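Local coordinates for 361aa long hypothetical D-aminopeptidase (Pyrococcus horikoshii, PDB 2DRH), which is of unknown function in detail but belongs to peptidase family S58 and is probably an aminopeptidase, at the interface of chains A and B and the interface of chains A and C. Numbering follows the deposited sequence. Chains: chain A/B/C, 361aa long hypothetical D-aminopeptidase.

Contact 1: the interface of chains A and B. Residues chain A 73-77, 275; chain B 84, 88-89.
A:Gly76 (phi -77°, psi 26°) meets B:Glu88 where the chain, leaving strand 65-73 for the two-residue strand 75-76, runs past the end of helix 83-89 of chain B. The main bond joins backbone to side chain: the amide N of A:Gly76 gives a nearly straight hydrogen bond, 168° at the hydrogen, to the carboxylate oxygen OE1 of B:Glu88 at 2.6 Å, reaching that oxygen from above the carboxylate plane. B:Glu88 gets there with CG anti to its backbone N and a bend at chi2, so that CB and CG lie along the glycine before the carboxylate turns in. With no side chain on A:Gly76, its CA packs against B:Ile84 CG2 at 3.5 Å. The other oxygen, OE2 of B:Glu88, holds water 1 at 2.9 Å, and this water also touches the carbonyl O of A:Met74 at 2.6 Å and, more distantly, OD1 of A:Asn75. An alanine in place of B:Glu88 would probably leave the A:Gly76 amide without its acceptor and water 1 without its mate from chain B. The side chains of A:Asn75 and B:Glu88 cross at about a right angle, their amide and carboxylate planes turned well away from parallel, and the rotation of the amide is set from within chain A: ND2 donates to the carbonyl O of A:Asn275 at 3.0 Å, which turns OD1 toward the water. Apolar contacts flank the polar centre. On one side A:Val73 CG1 meets B:Ile84 CG2; on the other, methyl CD1 of B:Leu89 slants onto the rim of the A:Tyr77 ring, 3.6 Å from CE2.

Contact 2: the interface of chains A and C. Residues chain A 261, 264, 268, 312-313, 316; chain C 74, 267, 270-272.
This is a two-fold symmetric interface between identical subunits, with a tyrosine wedged between helices of its neighbour; it ties chain A to chain C in the deposited tetramer. C:Tyr272 enters between helices 252-268 and 309-328 of chain A. The ammonium NZ of A:Lys313 sits over one face of the ring, 3.2 Å from its centroid, in a cation-pi contact; bends at chi3 (-69°) and chi4 (-57°) fold the lysine tip back over the ring. From the opposite side A:Val264 CG1 approaches the same ring, 3.8 Å from CD1, and also packs on the methyl CB of C:Ala267. At the tip, the hydroxyl OH of C:Tyr272 lies over the centre of the A:Arg268 guanidinium, 3.4 Å from CZ, with the two planes 41° apart. The edge of that guanidinium faces the carbonyl O of C:Ala267, to which NH1 makes a weak hydrogen bond. Waters finish the seam. Water 3 links the carbonyl O of A:Phe312 to that of C:Tyr272, lying at the edge of the tyrosine ring, while water 2 joins NH1 of A:Arg261 (2.9 Å) to the carbonyl O of C:Met74. The A:Phe312 ring overlaps one face of the A:Arg261 guanidinium toward its rim and is likely to steady it. Together these contacts hold one subunit's tyrosine in its neighbour and, if the deposited tetramer is the biological form, would help to stabilise it.

Contact 1: the interface of chains A and B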
loop_
_atom_site.group_PDB
_atom_site.type_symbol
_atom_site.label_atom_id
_atom_site.label_comp_id
_atom_site.label_asym_id
_atom_site.label_seq_id
_atom_site.Cartn_x
_atom_site.Cartn_y
_atom_site.Cartn_z
ATOM N N VAL A 73 0.046 6.005 -7.495
ATOM C CA VAL A 73 -1.299 6.360 -7.911
ATOM C C VAL A 73 -1.765 7.445 -6.954
ATOM O O VAL A 73 -1.961 7.173 -5.772
ATOM C CB VAL A 73 -2.261 5.165 -7.811
ATOM C CG1 VAL A 73 -3.666 5.585 -8.264
ATOM C CG2 VAL A 73 -1.754 4.016 -8.678
ATOM N N MET A 74 -1.894 8.679 -7.446
ATOM C CA MET A 74 -2.368 9.770 -6.601
ATOM C C MET A 74 -3.887 9.596 -6.469
ATOM O O MET A 74 -4.439 9.659 -5.374
ATOM C CB MET A 74 -2.044 11.129 -7.225
ATOM C CG MET A 74 -2.663 12.313 -6.476
ATOM S SD MET A 74 -2.146 12.457 -4.750
ATOM C CE MET A 74 -2.493 14.163 -4.454
ATOM N N ASN A 75 -4.552 9.384 -7.598
ATOM C CA ASN A 75 -5.992 9.152 -7.603
ATOM C C ASN A 75 -6.272 8.067 -8.629
ATOM O O ASN A 75 -6.037 8.248 -9.826
ATOM C CB ASN A 75 -6.773 10.422 -7.937
ATOM C CG ASN A 75 -8.282 10.240 -7.748
ATOM O OD1 ASN A 75 -8.729 9.699 -6.736
ATOM N ND2 ASN A 75 -9.063 10.698 -8.718
ATOM N N GLY A 76 -6.762 6.933 -8.132
ATOM C CA GLY A 76 -7.054 5.787 -8.973
ATOM C C GLY A 76 -8.300 5.761 -9.843
ATOM O O GLY A 76 -8.802 4.682 -10.145
ATOM N N TYR A 77 -8.825 6.910 -10.246
ATOM C CA TYR A 77 -9.993 6.890 -11.131
ATOM C C TYR A 77 -9.337 6.761 -12.493
ATOM O O TYR A 77 -9.428 7.643 -13.343
ATOM C CB TYR A 77 -10.776 8.195 -11.042
ATOM C CG TYR A 77 -12.193 8.049 -11.534
ATOM C CD1 TYR A 77 -12.466 7.845 -12.883
ATOM C CD2 TYR A 77 -13.263 8.080 -10.641
ATOM C CE1 TYR A 77 -13.774 7.674 -13.334
ATOM C CE2 TYR A 77 -14.571 7.908 -11.078
ATOM C CZ TYR A 77 -14.821 7.707 -12.424
ATOM O OH TYR A 77 -16.117 7.548 -12.860
ATOM N N ASN A 275 -12.209 13.999 -7.808
ATOM C CA ASN A 275 -12.683 12.629 -7.761
ATOM C C ASN A 275 -12.497 11.781 -9.016
ATOM O O ASN A 275 -12.021 10.648 -8.931
ATOM C CB ASN A 275 -14.155 12.583 -7.381
ATOM C CG ASN A 275 -14.677 11.171 -7.342
ATOM O OD1 ASN A 275 -14.273 10.372 -6.492
ATOM N ND2 ASN A 275 -15.565 10.843 -8.269
ATOM N N ILE B 84 -6.671 -0.888 -9.788
ATOM C CA ILE B 84 -6.410 0.471 -9.319
ATOM C C ILE B 84 -7.704 1.230 -8.991
ATOM O O ILE B 84 -7.794 1.879 -7.954
ATOM C CB ILE B 84 -5.569 1.279 -10.353
ATOM C CG1 ILE B 84 -4.072 0.979 -10.172
ATOM C CG2 ILE B 84 -5.797 2.773 -10.170
ATOM C CD1 ILE B 84 -3.711 -0.495 -10.272
ATOM N N GLU B 88 -9.324 2.436 -5.267
ATOM C CA GLU B 88 -9.603 3.848 -5.058
ATOM C C GLU B 88 -11.072 4.148 -4.734
ATOM O O GLU B 88 -11.367 4.951 -3.846
ATOM C CB GLU B 88 -9.206 4.649 -6.293
ATOM C CG GLU B 88 -9.295 6.151 -6.081
ATOM C CD GLU B 88 -8.186 6.673 -5.191
ATOM O OE1 GLU B 88 -7.002 6.485 -5.556
ATOM O OE2 GLU B 88 -8.492 7.275 -4.133
ATOM N N LEU B 89 -11.991 3.517 -5.459
ATOM C CA LEU B 89 -13.416 3.778 -5.240
ATOM C C LEU B 89 -14.106 2.705 -4.415
ATOM O O LEU B 89 -15.234 2.897 -3.958
ATOM C CB LEU B 89 -14.136 3.945 -6.588
ATOM C CG LEU B 89 -13.681 5.108 -7.476
ATOM C CD1 LEU B 89 -14.451 5.088 -8.791
ATOM C CD2 LEU B 89 -13.900 6.431 -6.753
HETATM O O HOH W 1 -6.723 9.520 -4.175
#

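Contact 2: the interface of chains A and C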
loop_
_atom_site.group_PDB
_atom_site.type_symbol
_atom_site.label_atom_id
_atom_site.label_comp_id
_atom_site.label_asym_id
_atom_site.label_seq_id
_atom_site.Cartn_x
_atom_site.Cartn_y
_atom_site.Cartn_z
ATOM N N ARG A 261 6.993 12.349 -6.118
ATOM C CA ARG A 261 7.409 13.737 -6.220
ATOM C C ARG A 261 6.815 14.434 -7.431
ATOM O O ARG A 261 6.756 15.668 -7.492
ATOM C CB ARG A 261 8.944 13.810 -6.234
ATOM C CG ARG A 261 9.576 13.241 -4.966
ATOM C CD ARG A 261 8.974 13.898 -3.719
ATOM N NE ARG A 261 9.599 13.463 -2.472
ATOM C CZ ARG A 261 9.404 12.284 -1.897
ATOM N NH1 ARG A 261 8.592 11.394 -2.445
ATOM N NH2 ARG A 261 10.016 11.998 -0.762
ATOM N N VAL A 264 4.027 16.810 -6.704
ATOM C CA VAL A 264 4.323 18.149 -6.229
ATOM C C VAL A 264 4.209 19.117 -7.412
ATOM O O VAL A 264 3.638 20.202 -7.287
ATOM C CB VAL A 264 5.737 18.231 -5.618
ATOM C CG1 VAL A 264 6.023 19.659 -5.170
ATOM C CG2 VAL A 264 5.845 17.285 -4.431
ATOM N N ARG A 268 1.284 22.206 -8.079
ATOM C CA ARG A 268 1.741 23.564 -8.306
ATOM C C ARG A 268 1.155 24.243 -9.547
ATOM O O ARG A 268 1.182 25.461 -9.641
ATOM C CB ARG A 268 3.279 23.597 -8.332
ATOM C CG ARG A 268 3.901 23.408 -6.942
ATOM C CD ARG A 268 5.433 23.350 -6.968
ATOM N NE ARG A 268 6.053 24.618 -7.350
ATOM C CZ ARG A 268 6.303 25.625 -6.515
ATOM N NH1 ARG A 268 5.991 25.525 -5.229
ATOM N NH2 ARG A 268 6.877 26.734 -6.969
ATOM N N PHE A 312 14.382 14.678 -6.215
ATOM C CA PHE A 312 12.968 14.858 -5.866
ATOM C C PHE A 312 12.509 16.232 -6.357
ATOM O O PHE A 312 11.422 16.375 -6.918
ATOM C CB PHE A 312 12.753 14.787 -4.350
ATOM C CG PHE A 312 12.905 13.408 -3.761
ATOM C CD1 PHE A 312 13.065 12.290 -4.569
ATOM C CD2 PHE A 312 12.858 13.233 -2.379
ATOM C CE1 PHE A 312 13.175 11.016 -4.009
ATOM C CE2 PHE A 312 12.967 11.969 -1.813
ATOM C CZ PHE A 312 13.125 10.860 -2.630
ATOM N N LYS A 313 13.342 17.245 -6.140
ATOM C CA LYS A 313 13.003 18.598 -6.571
ATOM C C LYS A 313 12.968 18.700 -8.094
ATOM O O LYS A 313 12.028 19.261 -8.663
ATOM C CB LYS A 313 14.004 19.609 -6.003
ATOM C CG LYS A 313 13.934 20.980 -6.670
ATOM C CD LYS A 313 14.848 21.985 -6.000
ATOM C CE LYS A 313 14.339 22.327 -4.616
ATOM N NZ LYS A 313 12.951 22.844 -4.695
ATOM N N ALA A 316 9.749 17.261 -9.495
ATOM C CA ALA A 316 8.627 18.179 -9.352
ATOM C C ALA A 316 8.745 19.291 -10.386
ATOM O O ALA A 316 7.753 19.700 -10.990
ATOM C CB ALA A 316 8.603 18.772 -7.936
ATOM N N MET C 74 3.338 10.842 2.760
ATOM C CA MET C 74 3.978 11.350 1.557
ATOM C C MET C 74 5.437 10.867 1.604
ATOM O O MET C 74 5.920 10.239 0.663
ATOM C CB MET C 74 3.901 12.881 1.526
ATOM C CG MET C 74 4.562 13.507 0.304
ATOM S SD MET C 74 3.999 12.779 -1.245
ATOM C CE MET C 74 4.837 13.826 -2.396
ATOM N N ALA C 267 2.647 21.194 -1.164
ATOM C CA ALA C 267 3.397 21.476 -2.376
ATOM C C ALA C 267 3.263 22.924 -2.826
ATOM O O ALA C 267 4.250 23.533 -3.251
ATOM C CB ALA C 267 2.930 20.545 -3.493
ATOM N N GLY C 270 5.553 25.278 -1.299
ATOM C CA GLY C 270 6.952 25.002 -1.578
ATOM C C GLY C 270 7.482 23.793 -0.827
ATOM O O GLY C 270 8.672 23.740 -0.484
ATOM N N GLY C 271 6.598 22.830 -0.561
ATOM C CA GLY C 271 6.992 21.616 0.131
ATOM C C GLY C 271 7.373 20.574 -0.900
ATOM O O GLY C 271 6.531 20.143 -1.690
ATOM N N TYR C 272 8.641 20.161 -0.888
ATOM C CA TYR C 272 9.151 19.190 -1.847
ATOM C C TYR C 272 9.381 17.788 -1.317
ATOM O O TYR C 272 9.778 16.905 -2.073
ATOM C CB TYR C 272 10.443 19.724 -2.463
ATOM C CG TYR C 272 10.194 20.909 -3.357
ATOM C CD1 TYR C 272 9.581 20.746 -4.591
ATOM C CD2 TYR C 272 10.513 22.195 -2.944
ATOM C CE1 TYR C 272 9.283 21.837 -5.396
ATOM C CE2 TYR C 272 10.221 23.295 -3.738
ATOM C CZ TYR C 272 9.603 23.106 -4.963
ATOM O OH TYR C 272 9.289 24.185 -5.750
HETATM O O HOH W 2 8.050 9.355 -0.495
HETATM O O HOH W 3 9.278 17.079 -5.177
#

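The C-alpha centres of contact 1 and contact 2 lie about 19 Å apart, and through them chain A grips two different neighbours. The same stretches serve both: Met74 takes part in contact 1 from chain A and in contact 2 from chain C, each time through its carbonyl and a water, and Asn275 of contact 1 follows closely on the 270-272 loop used in contact 2. Helix 252-268 belongs to contact 2 alone, on both sides. Each copy can thus use neighbouring loops for two kinds of two-fold interface, consistent with the four-copy deposited assembly, though the structure alone does not show this form in solution.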